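Local coordinates for alpha-fucosidase (Bifidobacterium bifidum, PDB 2EAB), which probably hydrolyses alpha-1,2-fucosidic linkages as the family 95 catalytic region of a longer, probably membrane-attached protein, at residues Ala193-Ser198 against Lys272-Tyr277; Ile246-Asp251 against Ala264-Ser269; Phe419-Asn424 against Tyr481-Glu486; Trp503-Val508 against Thr577-Leu582; Asp777-Gln782 against Leu802-Asp807. All coordinates share one frame; numbering follows the deposited sequence.

Contact 1 of 5, residues Ala193-Ser198 against Lys272-Tyr277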
# COMPACT_ATOMS: atom_id res chain seq x y z
N ALA A 193 -18.59 7.04 -19.23
CA ALA A 193 -17.98 6.90 -20.54
C ALA A 193 -18.65 7.89 -21.49
O ALA A 193 -19.85 7.79 -21.76
CB ALA A 193 -18.11 5.49 -21.06
N ARG A 194 -17.86 8.85 -21.97
CA ARG A 194 -18.33 9.86 -22.91
C ARG A 194 -17.82 9.49 -24.29
O ARG A 194 -16.62 9.41 -24.51
CB ARG A 194 -17.82 11.24 -22.49
CG ARG A 194 -18.17 12.39 -23.44
CD ARG A 194 -19.65 12.72 -23.40
NE ARG A 194 -19.99 13.77 -24.35
CZ ARG A 194 -21.23 14.11 -24.69
NH1 ARG A 194 -22.27 13.48 -24.15
NH2 ARG A 194 -21.44 15.08 -25.57
N LEU A 195 -18.75 9.24 -25.21
CA LEU A 195 -18.41 8.73 -26.54
C LEU A 195 -18.94 9.66 -27.61
O LEU A 195 -20.10 10.08 -27.55
CB LEU A 195 -18.99 7.32 -26.73
CG LEU A 195 -18.78 6.32 -25.59
CD1 LEU A 195 -19.62 5.08 -25.80
CD2 LEU A 195 -17.32 5.95 -25.44
N THR A 196 -18.09 10.01 -28.58
CA THR A 196 -18.49 10.90 -29.67
C THR A 196 -18.02 10.42 -31.05
O THR A 196 -17.05 9.67 -31.17
CB THR A 196 -17.96 12.36 -29.48
OG1 THR A 196 -16.57 12.42 -29.84
CG2 THR A 196 -18.17 12.86 -28.05
N ALA A 197 -18.75 10.86 -32.07
CA ALA A 197 -18.31 10.80 -33.46
C ALA A 197 -18.34 12.22 -34.02
O ALA A 197 -19.17 13.03 -33.61
CB ALA A 197 -19.21 9.89 -34.26
N SER A 198 -17.43 12.52 -34.95
CA SER A 198 -17.31 13.88 -35.49
C SER A 198 -18.42 14.24 -36.48
O SER A 198 -18.67 15.42 -36.74
CB SER A 198 -15.94 14.08 -36.14
OG SER A 198 -15.74 13.16 -37.20
N LYS A 272 -24.60 10.90 -32.36
CA LYS A 272 -23.38 11.69 -32.53
C LYS A 272 -22.55 11.68 -31.25
O LYS A 272 -21.33 11.56 -31.30
CB LYS A 272 -23.72 13.12 -32.95
CG LYS A 272 -22.52 13.91 -33.45
CD LYS A 272 -22.87 15.36 -33.75
CE LYS A 272 -21.67 16.11 -34.29
NZ LYS A 272 -21.95 17.55 -34.52
N ALA A 273 -23.23 11.81 -30.11
CA ALA A 273 -22.58 11.80 -28.80
C ALA A 273 -23.48 11.16 -27.75
O ALA A 273 -24.69 11.38 -27.74
CB ALA A 273 -22.19 13.20 -28.38
N VAL A 274 -22.87 10.36 -26.88
CA VAL A 274 -23.60 9.69 -25.80
C VAL A 274 -22.79 9.72 -24.50
O VAL A 274 -21.55 9.75 -24.53
CB VAL A 274 -23.96 8.21 -26.14
CG1 VAL A 274 -24.83 8.12 -27.39
CG2 VAL A 274 -22.71 7.36 -26.31
N THR A 275 -23.49 9.71 -23.37
CA THR A 275 -22.86 9.52 -22.07
C THR A 275 -23.42 8.25 -21.44
O THR A 275 -24.64 8.07 -21.36
CB THR A 275 -23.09 10.71 -21.12
OG1 THR A 275 -22.72 11.93 -21.79
CG2 THR A 275 -22.26 10.57 -19.84
N LEU A 276 -22.51 7.37 -21.02
CA LEU A 276 -22.87 6.18 -20.27
C LEU A 276 -22.58 6.42 -18.80
O LEU A 276 -21.50 6.91 -18.45
CB LEU A 276 -22.06 4.98 -20.75
CG LEU A 276 -22.58 4.14 -21.93
CD1 LEU A 276 -22.94 4.96 -23.16
CD2 LEU A 276 -21.56 3.06 -22.27
N TYR A 277 -23.56 6.11 -17.96
CA TYR A 277 -23.37 6.13 -16.51
C TYR A 277 -23.40 4.69 -16.02
O TYR A 277 -24.37 3.96 -16.24
CB TYR A 277 -24.45 6.97 -15.84
CG TYR A 277 -24.39 8.43 -16.22
CD1 TYR A 277 -23.48 9.29 -15.59
CD2 TYR A 277 -25.21 8.94 -17.21
CE1 TYR A 277 -23.41 10.63 -15.94
CE2 TYR A 277 -25.15 10.28 -17.57
CZ TYR A 277 -24.25 11.12 -16.93
OH TYR A 277 -24.18 12.45 -17.28
O HOH W 1 -18.62 17.90 -34.95
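Leu195 and Val274 face each other as a hydrogen-bonded pair of two antiparallel strands, each backbone N donating to the other residue's O. A matching pair of bonds joins Ala193 to Leu276, and Ala197 N reaches Lys272 O at 2.8 Å. Packing is tight on the face carrying Ala193, Leu195, Val274 and Leu276. Val274 CG2, set between its backbone N and carbonyl carbon, comes to 3.7 Å from Leu195 CB, while Leu195 CD1 meets Leu276 CD1 at 4.2 Å. The reverse face is more polar. Arg194 CG stands anti to the backbone N (chi1 176°) and the chain then bends at chi2. Its NH1 donates to Thr275 OG1 at 2.9 Å, close to the guanidinium plane, and Ala273 CB lies over one face, 3.5 Å from NH2. Asp251 forms a salt bridge with NH2, and Tyr316 adds a cation-pi contact. The solvent end is loose: one water donates to Ser198 O at 3.1 Å and weakly accepts from NZ of the extended Lys272 chain. In the N-terminal beta-sandwich domain, strand 190-197 lies between strands 176-185 and 273-282. The latter is flanked in turn by strand 241-250, and Leu195 and Val274 pack on Phe205 of strand 203-208 in the facing sheet.

Contact 2 of 5, residues Ile246-Asp251 against Ala264-Ser269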
# COMPACT_ATOMS: atom_id res chain seq x y z
N ILE A 246 -25.78 -0.02 -16.53
CA ILE A 246 -25.31 0.97 -17.49
C ILE A 246 -26.51 1.72 -18.03
O ILE A 246 -27.40 1.13 -18.66
CB ILE A 246 -24.52 0.34 -18.67
CG1 ILE A 246 -23.34 -0.51 -18.15
CG2 ILE A 246 -24.06 1.44 -19.65
CD1 ILE A 246 -22.44 -1.09 -19.23
N LYS A 247 -26.55 3.02 -17.76
CA LYS A 247 -27.59 3.90 -18.27
C LYS A 247 -27.03 4.68 -19.45
O LYS A 247 -26.02 5.38 -19.32
CB LYS A 247 -28.05 4.85 -17.15
CG LYS A 247 -29.20 5.77 -17.53
CD LYS A 247 -29.52 6.70 -16.38
CE LYS A 247 -30.73 7.59 -16.68
NZ LYS A 247 -32.00 6.82 -16.78
N VAL A 248 -27.68 4.56 -20.60
CA VAL A 248 -27.21 5.17 -21.84
C VAL A 248 -28.03 6.43 -22.14
O VAL A 248 -29.24 6.36 -22.33
CB VAL A 248 -27.30 4.18 -23.03
CG1 VAL A 248 -26.75 4.81 -24.30
CG2 VAL A 248 -26.54 2.89 -22.72
N VAL A 249 -27.35 7.58 -22.17
CA VAL A 249 -28.01 8.86 -22.38
C VAL A 249 -27.55 9.51 -23.70
O VAL A 249 -26.40 9.92 -23.83
CB VAL A 249 -27.79 9.84 -21.19
CG1 VAL A 249 -28.61 11.12 -21.37
CG2 VAL A 249 -28.14 9.17 -19.87
N LEU A 250 -28.47 9.58 -24.66
CA LEU A 250 -28.20 10.20 -25.96
C LEU A 250 -28.24 11.72 -25.84
O LEU A 250 -29.14 12.27 -25.21
CB LEU A 250 -29.25 9.76 -26.99
CG LEU A 250 -29.50 8.28 -27.29
CD1 LEU A 250 -30.78 8.14 -28.11
CD2 LEU A 250 -28.33 7.65 -28.01
N ASP A 251 -27.26 12.38 -26.45
CA ASP A 251 -27.26 13.84 -26.54
C ASP A 251 -28.48 14.34 -27.30
O ASP A 251 -28.78 13.84 -28.39
CB ASP A 251 -25.99 14.35 -27.23
CG ASP A 251 -24.86 14.61 -26.26
OD1 ASP A 251 -24.83 13.99 -25.18
OD2 ASP A 251 -23.98 15.43 -26.60
N ALA A 264 -29.22 -9.07 -24.26
CA ALA A 264 -28.27 -8.92 -23.16
C ALA A 264 -27.35 -7.72 -23.39
O ALA A 264 -26.23 -7.66 -22.88
CB ALA A 264 -27.45 -10.20 -22.99
N SER A 265 -27.85 -6.76 -24.17
CA SER A 265 -27.08 -5.58 -24.55
C SER A 265 -27.99 -4.45 -25.00
O SER A 265 -29.19 -4.64 -25.21
CB SER A 265 -26.09 -5.94 -25.67
OG SER A 265 -26.77 -6.35 -26.84
N LEU A 266 -27.40 -3.26 -25.14
CA LEU A 266 -28.12 -2.09 -25.60
C LEU A 266 -27.46 -1.60 -26.89
O LEU A 266 -26.23 -1.58 -26.99
CB LEU A 266 -28.09 -1.01 -24.52
CG LEU A 266 -29.30 -0.15 -24.14
CD1 LEU A 266 -30.64 -0.77 -24.49
CD2 LEU A 266 -29.23 0.19 -22.66
N LYS A 267 -28.28 -1.23 -27.87
CA LYS A 267 -27.79 -0.79 -29.17
C LYS A 267 -28.01 0.71 -29.35
O LYS A 267 -29.13 1.20 -29.21
CB LYS A 267 -28.48 -1.57 -30.29
CG LYS A 267 -27.94 -1.30 -31.69
CD LYS A 267 -28.81 -1.96 -32.75
CE LYS A 267 -28.21 -1.81 -34.13
NZ LYS A 267 -29.08 -2.43 -35.17
N VAL A 268 -26.93 1.42 -29.65
CA VAL A 268 -26.98 2.83 -30.00
C VAL A 268 -26.79 2.94 -31.51
O VAL A 268 -25.81 2.43 -32.06
CB VAL A 268 -25.89 3.65 -29.26
CG1 VAL A 268 -25.84 5.09 -29.76
CG2 VAL A 268 -26.13 3.61 -27.76
N SER A 269 -27.74 3.60 -32.17
CA SER A 269 -27.68 3.78 -33.62
C SER A 269 -27.96 5.23 -34.00
O SER A 269 -28.77 5.90 -33.36
CB SER A 269 -28.66 2.84 -34.32
OG SER A 269 -29.99 3.12 -33.94
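Val248 and Val268 meet inside a beta sandwich, where strand 246-250 of one antiparallel sheet looks across at strand 266-269 of the other. The two short strands run nearly parallel, 14° apart, with axes 9.5 Å from each other at closest approach. That spacing belongs to facing sheets, and side chains alone bridge it. Val248 carries the centre with both methyls. CG1, anti to the backbone N (chi1 -177°), crosses slantwise to Val268 CG2 at 3.7 Å. CG2, beside the backbone N, turns to Leu266 CD2, 3.8 Å away, so the branches of one valine reach two residues of the opposing strand. The side chains of Val248 and Leu266 run antiparallel past one another, each directed toward the other's sheet, and those of Leu250 and Val268 do the same. Leu257 of strand 256-259 packs against Val248, Leu266 and Val268, and Phe205 of strand 203-208 packs against Val268 and adds to the apolar filling between the sheets. Val268 in turn uses both of its own methyls: while CG2 is taken by Val248, CG1 rests 4.0 Å from Leu250 CD2.

Contact 3 of 5, residues Phe419-Asn424 against Tyr481-Glu486. With EDO (1,2-ethanediol), chain D.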
# COMPACT_ATOMS: atom_id res chain seq x y z
N PHE A 419 -5.13 -9.23 0.71
CA PHE A 419 -4.46 -8.33 1.64
C PHE A 419 -3.30 -9.12 2.25
O PHE A 419 -3.51 -9.97 3.12
CB PHE A 419 -5.45 -7.79 2.67
CG PHE A 419 -6.64 -7.13 2.04
CD1 PHE A 419 -7.87 -7.77 2.00
CD2 PHE A 419 -6.51 -5.88 1.43
CE1 PHE A 419 -8.97 -7.18 1.39
CE2 PHE A 419 -7.61 -5.27 0.82
CZ PHE A 419 -8.84 -5.93 0.80
N HIS A 420 -2.09 -8.87 1.74
CA HIS A 420 -0.90 -9.62 2.14
C HIS A 420 -0.14 -8.77 3.14
O HIS A 420 0.53 -7.80 2.76
CB HIS A 420 -0.01 -9.94 0.93
CG HIS A 420 0.06 -11.40 0.61
ND1 HIS A 420 1.19 -12.18 0.82
CD2 HIS A 420 -0.87 -12.24 0.11
CE1 HIS A 420 0.94 -13.42 0.45
NE2 HIS A 420 -0.31 -13.48 0.02
N MET A 421 -0.26 -9.13 4.41
CA MET A 421 0.04 -8.20 5.49
C MET A 421 1.40 -8.43 6.14
O MET A 421 1.61 -8.07 7.30
CB MET A 421 -1.10 -8.23 6.52
CG MET A 421 -1.29 -6.95 7.31
SD MET A 421 -2.85 -6.93 8.20
CE MET A 421 -2.48 -8.07 9.54
N ASN A 422 2.35 -8.98 5.39
CA ASN A 422 3.71 -9.13 5.89
C ASN A 422 4.74 -8.50 4.93
O ASN A 422 5.82 -9.05 4.72
CB ASN A 422 4.04 -10.60 6.21
CG ASN A 422 5.07 -10.74 7.33
OD1 ASN A 422 5.35 -9.80 8.08
ND2 ASN A 422 5.62 -11.94 7.46
N VAL A 423 4.32 -7.37 4.35
CA VAL A 423 5.13 -6.36 3.65
C VAL A 423 4.29 -5.63 2.60
O VAL A 423 4.47 -4.43 2.39
CB VAL A 423 6.47 -6.87 3.01
CG1 VAL A 423 6.23 -7.82 1.84
CG2 VAL A 423 7.35 -5.68 2.57
N ASN A 424 3.38 -6.35 1.95
CA ASN A 424 2.73 -5.82 0.76
C ASN A 424 1.70 -4.75 1.07
O ASN A 424 1.77 -3.65 0.52
CB ASN A 424 2.09 -6.94 -0.07
CG ASN A 424 3.07 -8.04 -0.40
OD1 ASN A 424 3.73 -8.02 -1.45
ND2 ASN A 424 3.18 -9.01 0.48
N TYR A 481 -5.87 -9.24 19.68
CA TYR A 481 -6.31 -9.71 18.38
C TYR A 481 -5.07 -10.13 17.58
O TYR A 481 -4.05 -9.45 17.59
CB TYR A 481 -7.15 -8.65 17.65
CG TYR A 481 -6.50 -7.28 17.55
CD1 TYR A 481 -5.93 -6.85 16.36
CD2 TYR A 481 -6.46 -6.43 18.65
CE1 TYR A 481 -5.33 -5.61 16.27
CE2 TYR A 481 -5.85 -5.18 18.58
CZ TYR A 481 -5.28 -4.78 17.38
OH TYR A 481 -4.68 -3.55 17.29
N MET A 482 -5.18 -11.28 16.94
CA MET A 482 -4.08 -11.89 16.22
C MET A 482 -4.50 -12.09 14.76
O MET A 482 -5.62 -12.52 14.49
CB MET A 482 -3.73 -13.23 16.86
CG MET A 482 -2.55 -13.94 16.22
SD MET A 482 -2.32 -15.59 16.89
CE MET A 482 -0.75 -15.44 17.75
N ALA A 483 -3.59 -11.75 13.85
CA ALA A 483 -3.77 -12.02 12.43
C ALA A 483 -2.40 -12.26 11.82
O ALA A 483 -1.37 -11.96 12.44
CB ALA A 483 -4.49 -10.88 11.73
N HIS A 484 -2.39 -12.79 10.60
CA HIS A 484 -1.17 -13.29 10.00
C HIS A 484 -0.93 -12.65 8.62
O HIS A 484 -1.21 -11.47 8.45
CB HIS A 484 -1.22 -14.81 10.04
CG HIS A 484 -1.08 -15.35 11.43
ND1 HIS A 484 -2.14 -15.55 12.29
CD2 HIS A 484 0.03 -15.69 12.11
CE1 HIS A 484 -1.68 -16.01 13.45
NE2 HIS A 484 -0.36 -16.10 13.36
N THR A 485 -0.36 -13.40 7.67
CA THR A 485 -0.00 -12.82 6.37
C THR A 485 -1.21 -12.69 5.44
O THR A 485 -1.56 -11.59 5.01
CB THR A 485 1.12 -13.62 5.67
OG1 THR A 485 2.34 -13.49 6.42
CG2 THR A 485 1.36 -13.09 4.27
N GLU A 486 -1.83 -13.82 5.12
CA GLU A 486 -2.91 -13.83 4.14
C GLU A 486 -4.21 -13.42 4.80
O GLU A 486 -4.72 -14.13 5.66
CB GLU A 486 -3.05 -15.20 3.51
CG GLU A 486 -1.82 -15.69 2.78
CD GLU A 486 -2.11 -16.91 1.95
OE1 GLU A 486 -2.93 -17.75 2.38
OE2 GLU A 486 -1.51 -17.04 0.86
C1 EDO D . 9.25 -9.05 5.87
O1 EDO D . 10.34 -9.61 4.97
C2 EDO D . 8.32 -10.29 6.20
O2 EDO D . 7.59 -10.69 4.95
O HOH W 2 4.94 -14.50 6.19
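The imidazole of His420 is approached obliquely by two aliphatic carbons: Thr485 CG2 lies 3.6 Å from ND1, and Glu486 CG 3.8 Å from NE2. Trp415 meets the same ring edge-to-face. His420 and Glu486 extend alongside each other in the same direction, with ring and carboxylate planes 73° apart; Gln133 bonds to OE1 of Glu486. Thr485 CG2 reaches the imidazole by standing anti to its backbone N, which leaves OG1 (chi1 -66°) on the side of Asn422. There OG1 comes to 3.4 Å from Asn422 CB, and one water joins OG1, at 2.8 Å, to Asn422 ND2, at 2.9 Å. OG1 also bonds to Ser504, and Asn422 OD1 to Tyr578, so both groups have a second polar partner. In the backbone, Met421 N donates to Thr485 O at 2.8 Å. Met421 bends at chi3 (75°), carrying CE to 4.1 Å from Ala483 CB. An ethanediol molecule, probably from the crystallisation liquor, rests beside the Asn422 amide. Phe419 packs near Leu393, with its side chain about 7 Å from the bound calcium ion. His420 and Glu486 form a non-hydrogen-bonded pair in a minimal two-stranded antiparallel ribbon, made by loops between the helices of an (alpha/alpha)6-barrel catalytic domain as in family 95.

Contact 4 of 5, residues Trp503-Val508 against Thr577-Leu582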
# COMPACT_ATOMS: atom_id res chain seq x y z
N TRP A 503 2.32 -18.37 9.03
CA TRP A 503 2.35 -17.87 10.41
C TRP A 503 3.22 -16.62 10.48
O TRP A 503 4.40 -16.67 10.14
CB TRP A 503 2.89 -18.94 11.35
CG TRP A 503 3.07 -18.49 12.77
CD1 TRP A 503 4.16 -17.86 13.30
CD2 TRP A 503 2.13 -18.64 13.84
NE1 TRP A 503 3.96 -17.62 14.64
CE2 TRP A 503 2.72 -18.08 14.99
CE3 TRP A 503 0.85 -19.20 13.94
CZ2 TRP A 503 2.07 -18.05 16.23
CZ3 TRP A 503 0.21 -19.17 15.16
CH2 TRP A 503 0.82 -18.60 16.29
N SER A 504 2.63 -15.52 10.93
CA SER A 504 3.37 -14.28 11.09
C SER A 504 2.58 -13.29 11.93
O SER A 504 2.10 -12.29 11.41
CB SER A 504 3.67 -13.66 9.72
OG SER A 504 2.48 -13.31 9.05
N PRO A 505 2.45 -13.55 13.24
CA PRO A 505 1.60 -12.68 14.05
C PRO A 505 2.14 -11.27 14.22
O PRO A 505 1.37 -10.38 14.59
CB PRO A 505 1.53 -13.41 15.39
CG PRO A 505 2.75 -14.25 15.44
CD PRO A 505 3.03 -14.65 14.02
N ALA A 506 3.43 -11.05 13.97
CA ALA A 506 3.97 -9.69 14.02
C ALA A 506 3.46 -8.83 12.86
O ALA A 506 3.73 -7.62 12.83
CB ALA A 506 5.49 -9.70 14.08
N ALA A 507 2.73 -9.44 11.93
CA ALA A 507 2.05 -8.70 10.87
C ALA A 507 1.13 -7.62 11.45
O ALA A 507 0.98 -6.54 10.85
CB ALA A 507 1.25 -9.65 10.00
N VAL A 508 0.50 -7.90 12.59
CA VAL A 508 -0.39 -6.91 13.21
C VAL A 508 0.38 -5.72 13.80
O VAL A 508 0.13 -4.59 13.41
CB VAL A 508 -1.40 -7.56 14.21
CG1 VAL A 508 -2.21 -6.49 14.91
CG2 VAL A 508 -2.31 -8.52 13.47
N THR A 577 15.28 -11.02 14.93
CA THR A 577 15.38 -9.57 14.80
C THR A 577 14.15 -8.98 14.11
O THR A 577 13.69 -7.90 14.49
CB THR A 577 16.66 -9.21 14.06
OG1 THR A 577 17.76 -9.78 14.79
CG2 THR A 577 16.84 -7.70 13.94
N TYR A 578 13.62 -9.70 13.12
CA TYR A 578 12.40 -9.33 12.43
C TYR A 578 11.26 -9.05 13.43
O TYR A 578 10.73 -7.93 13.50
CB TYR A 578 12.05 -10.44 11.42
CG TYR A 578 10.60 -10.57 11.04
CD1 TYR A 578 9.93 -9.55 10.35
CD2 TYR A 578 9.89 -11.72 11.36
CE1 TYR A 578 8.58 -9.68 10.01
CE2 TYR A 578 8.55 -11.86 11.02
CZ TYR A 578 7.90 -10.84 10.35
OH TYR A 578 6.57 -11.01 10.06
N GLU A 579 10.91 -10.04 14.24
CA GLU A 579 9.79 -9.88 15.16
C GLU A 579 10.09 -8.92 16.30
O GLU A 579 9.24 -8.11 16.68
CB GLU A 579 9.30 -11.22 15.71
CG GLU A 579 8.64 -12.09 14.65
CD GLU A 579 7.68 -13.13 15.22
OE1 GLU A 579 7.62 -13.31 16.45
OE2 GLU A 579 6.98 -13.78 14.42
N SER A 580 11.30 -9.00 16.86
CA SER A 580 11.66 -8.09 17.95
C SER A 580 11.70 -6.64 17.51
O SER A 580 11.30 -5.76 18.27
CB SER A 580 12.97 -8.50 18.61
OG SER A 580 12.79 -9.72 19.30
N SER A 581 12.16 -6.38 16.29
CA SER A 581 12.17 -5.01 15.77
C SER A 581 10.76 -4.47 15.65
O SER A 581 10.49 -3.31 15.97
CB SER A 581 12.88 -4.94 14.42
OG SER A 581 14.26 -5.25 14.56
N LEU A 582 9.85 -5.32 15.18
CA LEU A 582 8.45 -4.93 15.02
C LEU A 582 7.77 -4.71 16.37
O LEU A 582 7.03 -3.73 16.55
CB LEU A 582 7.68 -5.96 14.20
CG LEU A 582 8.03 -5.97 12.71
CD1 LEU A 582 7.31 -7.11 12.02
CD2 LEU A 582 7.71 -4.64 12.04
O HOH W 3 5.92 -15.94 15.98
O HOH W 4 5.45 -12.51 12.53
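Ala506 makes the main apolar contact, pointing its CB at helix 577-582, where it lies 3.8 Å from Leu582 CD1 and 4.0 Å from Glu579 CG. The same leucine methyl also touches Ala506 O. Alongside, Ser504 CB faces Tyr578 OH at 3.9 Å; Ser504 OG itself turns to Thr485. Pro505 CD lies over one face of the Trp503 indole, offset toward the rim; Phe499 stacks on the same tryptophan. Segment 503-508 contains a type I turn, Ser504 to Ala507, leading into helix 507-520, and the contact sets this turn against the first turns of helix 577-596 in the helical catalytic domain, an (alpha/alpha)6 barrel as in family 95. Polar links across the contact run through two waters. One accepts from Ala506 N at 2.9 Å and donates to Glu579 OE2 at 2.7 Å and to Tyr578 OH at 3.1 Å. The second, in the plane of the indole at its edge, accepts from Trp503 NE1 at 2.9 Å and can donate to Glu579 OE2, so this one oxygen may serve both waters. Beyond the contact, Glu579 OE1 bonds to Thr560, and Tyr578 OH has Asn422 as a partner.

Contact 5 of 5, residues Asp777-Gln782 against Leu802-Asp807. With EDO (1,2-ethanediol), chain G.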
# COMPACT_ATOMS: atom_id res chain seq x y z
N ASP A 777 10.10 9.94 -2.07
CA ASP A 777 9.84 10.82 -0.94
C ASP A 777 10.97 10.76 0.08
O ASP A 777 11.45 11.80 0.52
CB ASP A 777 8.51 10.48 -0.25
CG ASP A 777 7.30 10.99 -1.02
OD1 ASP A 777 7.47 11.60 -2.09
OD2 ASP A 777 6.16 10.78 -0.53
N GLU A 778 11.40 9.54 0.43
CA GLU A 778 12.43 9.36 1.44
C GLU A 778 13.80 9.89 1.00
O GLU A 778 14.61 10.27 1.84
CB GLU A 778 12.54 7.90 1.90
CG GLU A 778 11.27 7.33 2.54
CD GLU A 778 10.91 7.94 3.89
OE1 GLU A 778 11.78 8.00 4.80
OE2 GLU A 778 9.74 8.34 4.06
N MET A 779 14.05 9.93 -0.31
CA MET A 779 15.28 10.56 -0.80
C MET A 779 15.28 12.07 -0.56
O MET A 779 16.32 12.66 -0.26
CB MET A 779 15.50 10.27 -2.28
CG MET A 779 16.05 8.88 -2.53
SD MET A 779 16.69 8.67 -4.19
CE MET A 779 15.14 8.25 -4.95
N LEU A 780 14.11 12.68 -0.70
CA LEU A 780 13.99 14.13 -0.65
C LEU A 780 13.63 14.67 0.72
O LEU A 780 13.90 15.84 1.02
CB LEU A 780 12.97 14.61 -1.69
CG LEU A 780 13.22 14.14 -3.12
CD1 LEU A 780 12.11 14.65 -4.03
CD2 LEU A 780 14.58 14.59 -3.64
N LEU A 781 13.04 13.82 1.56
CA LEU A 781 12.56 14.22 2.88
C LEU A 781 12.47 13.02 3.79
O LEU A 781 11.85 12.01 3.44
CB LEU A 781 11.17 14.86 2.75
CG LEU A 781 10.44 15.17 4.06
CD1 LEU A 781 11.15 16.25 4.86
CD2 LEU A 781 9.00 15.56 3.80
N GLN A 782 13.09 13.11 4.96
CA GLN A 782 12.86 12.13 6.02
C GLN A 782 12.41 12.86 7.27
O GLN A 782 12.74 14.03 7.46
CB GLN A 782 14.12 11.29 6.27
CG GLN A 782 14.31 10.22 5.19
CD GLN A 782 15.69 9.60 5.15
OE1 GLN A 782 16.35 9.45 6.18
NE2 GLN A 782 16.13 9.23 3.95
N LEU A 802 16.41 16.75 2.09
CA LEU A 802 17.33 16.14 1.12
C LEU A 802 18.33 15.17 1.76
O LEU A 802 19.54 15.33 1.60
CB LEU A 802 18.03 17.22 0.28
CG LEU A 802 17.09 18.12 -0.54
CD1 LEU A 802 17.87 19.26 -1.17
CD2 LEU A 802 16.33 17.33 -1.60
N PRO A 803 17.83 14.17 2.50
CA PRO A 803 18.69 13.23 3.21
C PRO A 803 19.43 12.22 2.33
O PRO A 803 20.43 11.66 2.76
CB PRO A 803 17.71 12.50 4.13
CG PRO A 803 16.42 12.54 3.37
CD PRO A 803 16.40 13.89 2.73
N ALA A 804 18.93 11.97 1.13
CA ALA A 804 19.55 10.99 0.23
C ALA A 804 19.35 11.42 -1.21
O ALA A 804 18.75 10.71 -2.03
CB ALA A 804 19.00 9.58 0.49
N LEU A 805 19.86 12.61 -1.52
CA LEU A 805 19.72 13.20 -2.83
C LEU A 805 20.74 12.58 -3.79
O LEU A 805 21.94 12.63 -3.53
CB LEU A 805 19.93 14.71 -2.75
CG LEU A 805 19.88 15.48 -4.07
CD1 LEU A 805 18.47 15.52 -4.63
CD2 LEU A 805 20.42 16.89 -3.86
N PRO A 806 20.26 11.98 -4.89
CA PRO A 806 21.19 11.39 -5.85
C PRO A 806 21.99 12.45 -6.59
O PRO A 806 21.46 13.51 -6.92
CB PRO A 806 20.27 10.68 -6.85
CG PRO A 806 18.94 10.60 -6.19
CD PRO A 806 18.86 11.79 -5.31
N ASP A 807 23.26 12.16 -6.87
CA ASP A 807 24.08 13.04 -7.70
C ASP A 807 23.48 13.20 -9.10
O ASP A 807 23.71 14.22 -9.76
CB ASP A 807 25.52 12.52 -7.79
CG ASP A 807 26.26 12.54 -6.46
OD1 ASP A 807 25.81 13.22 -5.51
OD2 ASP A 807 27.30 11.87 -6.36
C1 EDO G . 8.47 5.61 6.08
O1 EDO G . 9.22 6.89 6.38
C2 EDO G . 7.13 6.06 5.37
O2 EDO G . 6.43 6.94 6.29
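The C-terminal end of helix 767-780 is received by a proline-rich loop, with Met779 and Leu780 offering their carbonyls to the backbone of Leu802-Ala804. Ala804 N donates to Met779 O at 3.0 Å. Leu802 N donates to Leu780 O at 2.9 Å from well above the carbonyl plane, 54° out of it. Pro803 lies between these two bonds: its CD approaches Met779 O, and its CG sits 3.3 Å from Glu778 O. The Gln782 amide packs against the same proline ring. Gln782, just past the helix, reaches back to its last turn: NE2 donates to Glu778 O at 2.8 Å, with the acceptor near the Gln782 amide plane and NE2 above the plane of the carbonyl. NE2 also bonds to Ala733. Farther along the loop, Met779 SD meets Pro806 CG at 3.6 Å, the two side chains crossing at about a right angle. On the other flank Leu780 CD2 touches both Leu802 CD2, at 3.8 Å, and Leu805 CD1, at 4.1 Å, with Trp829 of strand 823-830 touching all three leucines. The loop follows strand 799-801, which pairs with strand 781-782, so the contact lies where the helical domain passes into the C-terminal beta part. Chemically, carbonyls at a helix end are satisfied in a buried setting by loop N-H groups and one amide, while apolar side chains pack alongside.

Contacts 1 and 2 share the N-terminal beta sandwich, with centres about 10 Å apart: strands 273-282 and 241-250 are neighbours in one sheet, and contact 2 is nested within the loop that contact 1 closes. The two touch directly. Contacts 3 and 4 follow in the helical catalytic domain, again about 10 Å between centres and in direct touch. Contact 5 comes last, where the catalytic helices meet the C-terminal beta part, with its centre about 28 Å from that of contact 4. Contacts 1 and 4 lie about 52 Å apart, on opposite sides of the chain's centre. The five are thus spread over the N-terminal sandwich, the helical domain and its junction with the C-terminal part.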